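Local coordinates for intimin (Escherichia coli, PDB 1F00), which mediates cell adhesion as an enteropathogenic E. coli adhesin that binds a receptor, its C-terminal part carrying immunoglobulin-like and C-type lectin-like domains, at residues 192-196 against 197-201. Sequence-based numbering, arbitrary orientation.
Sequences KRVTY and NDAVN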
loop_
_atom_site.group_PDB
_atom_site.type_symbol
_atom_site.label_atom_id
_atom_site.label_comp_id
_atom_site.label_asym_id
_atom_site.label_seq_id
_atom_site.Cartn_x
_atom_site.Cartn_y
_atom_site.Cartn_z
ATOM N N LYS A 192 12.080 31.364 -4.918
ATOM C CA LYS A 192 12.248 32.783 -4.624
ATOM C C LYS A 192 11.012 33.416 -4.004
ATOM O O LYS A 192 9.887 33.015 -4.299
ATOM C CB LYS A 192 12.556 33.534 -5.919
ATOM C CG LYS A 192 11.475 33.338 -6.988
ATOM C CD LYS A 192 11.798 34.069 -8.282
ATOM C CE LYS A 192 10.791 33.719 -9.374
ATOM N NZ LYS A 192 11.092 34.450 -10.636
ATOM N N ARG A 193 11.220 34.409 -3.142
ATOM C CA ARG A 193 10.094 35.127 -2.561
ATOM C C ARG A 193 9.697 36.126 -3.644
ATOM O O ARG A 193 10.550 36.595 -4.409
ATOM C CB ARG A 193 10.497 35.865 -1.286
ATOM C CG ARG A 193 10.746 34.952 -0.097
ATOM C CD ARG A 193 11.061 35.764 1.150
ATOM N NE ARG A 193 11.409 34.927 2.295
ATOM C CZ ARG A 193 12.441 34.090 2.331
ATOM N NH1 ARG A 193 13.239 33.969 1.277
ATOM N NH2 ARG A 193 12.686 33.379 3.425
ATOM N N VAL A 194 8.412 36.444 -3.719
ATOM C CA VAL A 194 7.923 37.353 -4.741
ATOM C C VAL A 194 6.921 38.344 -4.161
ATOM O O VAL A 194 6.463 38.182 -3.029
ATOM C CB VAL A 194 7.238 36.560 -5.879
ATOM C CG1 VAL A 194 8.248 35.650 -6.553
ATOM C CG2 VAL A 194 6.072 35.731 -5.323
ATOM N N THR A 195 6.585 39.376 -4.928
ATOM C CA THR A 195 5.610 40.348 -4.447
ATOM C C THR A 195 4.247 39.666 -4.485
ATOM O O THR A 195 4.092 38.609 -5.092
ATOM C CB THR A 195 5.540 41.602 -5.345
ATOM O OG1 THR A 195 4.999 41.244 -6.622
ATOM C CG2 THR A 195 6.926 42.200 -5.531
ATOM N N TYR A 196 3.264 40.276 -3.836
ATOM C CA TYR A 196 1.918 39.724 -3.820
ATOM C C TYR A 196 1.372 39.614 -5.248
ATOM O O TYR A 196 0.831 38.580 -5.630
ATOM C CB TYR A 196 1.000 40.606 -2.956
ATOM C CG TYR A 196 -0.462 40.218 -3.009
ATOM C CD1 TYR A 196 -1.289 40.688 -4.028
ATOM C CD2 TYR A 196 -1.010 39.349 -2.068
ATOM C CE1 TYR A 196 -2.625 40.302 -4.111
ATOM C CE2 TYR A 196 -2.346 38.950 -2.144
ATOM C CZ TYR A 196 -3.147 39.433 -3.168
ATOM O OH TYR A 196 -4.466 39.056 -3.252
ATOM N N ASN A 197 1.520 40.668 -6.042
ATOM C CA ASN A 197 1.016 40.630 -7.412
ATOM C C ASN A 197 1.676 39.545 -8.253
ATOM O O ASN A 197 1.011 38.899 -9.067
ATOM C CB ASN A 197 1.174 41.992 -8.095
ATOM C CG ASN A 197 0.131 42.994 -7.634
ATOM O OD1 ASN A 197 -1.038 42.647 -7.447
ATOM N ND2 ASN A 197 0.542 44.246 -7.465
ATOM N N ASP A 198 2.975 39.334 -8.061
ATOM C CA ASP A 198 3.657 38.294 -8.817
ATOM C C ASP A 198 3.157 36.924 -8.384
ATOM O O ASP A 198 3.133 35.988 -9.181
ATOM C CB ASP A 198 5.174 38.372 -8.633
ATOM C CG ASP A 198 5.804 39.456 -9.480
ATOM O OD1 ASP A 198 5.151 39.908 -10.444
ATOM O OD2 ASP A 198 6.953 39.852 -9.195
ATOM N N ALA A 199 2.754 36.808 -7.121
ATOM C CA ALA A 199 2.251 35.539 -6.605
ATOM C C ALA A 199 0.899 35.246 -7.244
ATOM O O ALA A 199 0.606 34.112 -7.614
ATOM C CB ALA A 199 2.112 35.608 -5.096
ATOM N N VAL A 200 0.080 36.284 -7.361
ATOM C CA VAL A 200 -1.236 36.169 -7.974
ATOM C C VAL A 200 -1.103 35.646 -9.406
ATOM O O VAL A 200 -1.812 34.721 -9.808
ATOM C CB VAL A 200 -1.946 37.541 -8.003
ATOM C CG1 VAL A 200 -3.183 37.480 -8.898
ATOM C CG2 VAL A 200 -2.331 37.950 -6.591
ATOM N N ASN A 201 -0.192 36.236 -10.173
ATOM C CA ASN A 201 0.012 35.816 -11.557
ATOM C C ASN A 201 0.554 34.395 -11.657
ATOM O O ASN A 201 0.119 33.621 -12.509
ATOM C CB ASN A 201 0.954 36.783 -12.277
ATOM C CG ASN A 201 0.350 38.164 -12.442
ATOM O OD1 ASN A 201 -0.865 38.304 -12.614
ATOM N ND2 ASN A 201 1.197 39.193 -12.408
HETATM O O HOH W 1 8.357 39.459 -7.209
#
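With chi1 at 68°, T195 tucks OG1 between its own backbone N and carbonyl carbon, and from there the hydroxyl oxygen faces the first turn of the helix and accepts the N-H of D198. The bond, 3.1 Å from D198 N to T195 OG1, is fairly straight at 159°. On D198, CG stands anti to the carbonyl carbon (chi1 -79°), which brings the carboxylate alongside the threonine hydroxyl, with D198 CG 3.5 Å from T195 OG1. A water sits on that flank, accepting from T195 N and lying beside D198 OD2 at a distance short enough to be doubtful. T195 is thus the N-cap residue of the helix 196-205, where the chain leaves the weakly bonded strand 192-194 of the C-type lectin-like domain. The regular helical bonds start here, A199 N to T195 O and V200 N to Y196 O, each 3.0 Å long. Just before the cap in the chain, V194 CG2 reaches A199 CB at 4.0 Å, and both side chains rest on A278 of the strand 276-281. The Y196 ring crosses V200 obliquely, Y196 CE1 meeting V200 CG2 at 3.4 Å, while N197 OD1 lies in plane at the ring's edge. L210 touches both Y196 and V200, and the tyrosine hydroxyl is hydrogen-bonded to the backbone N of Q245.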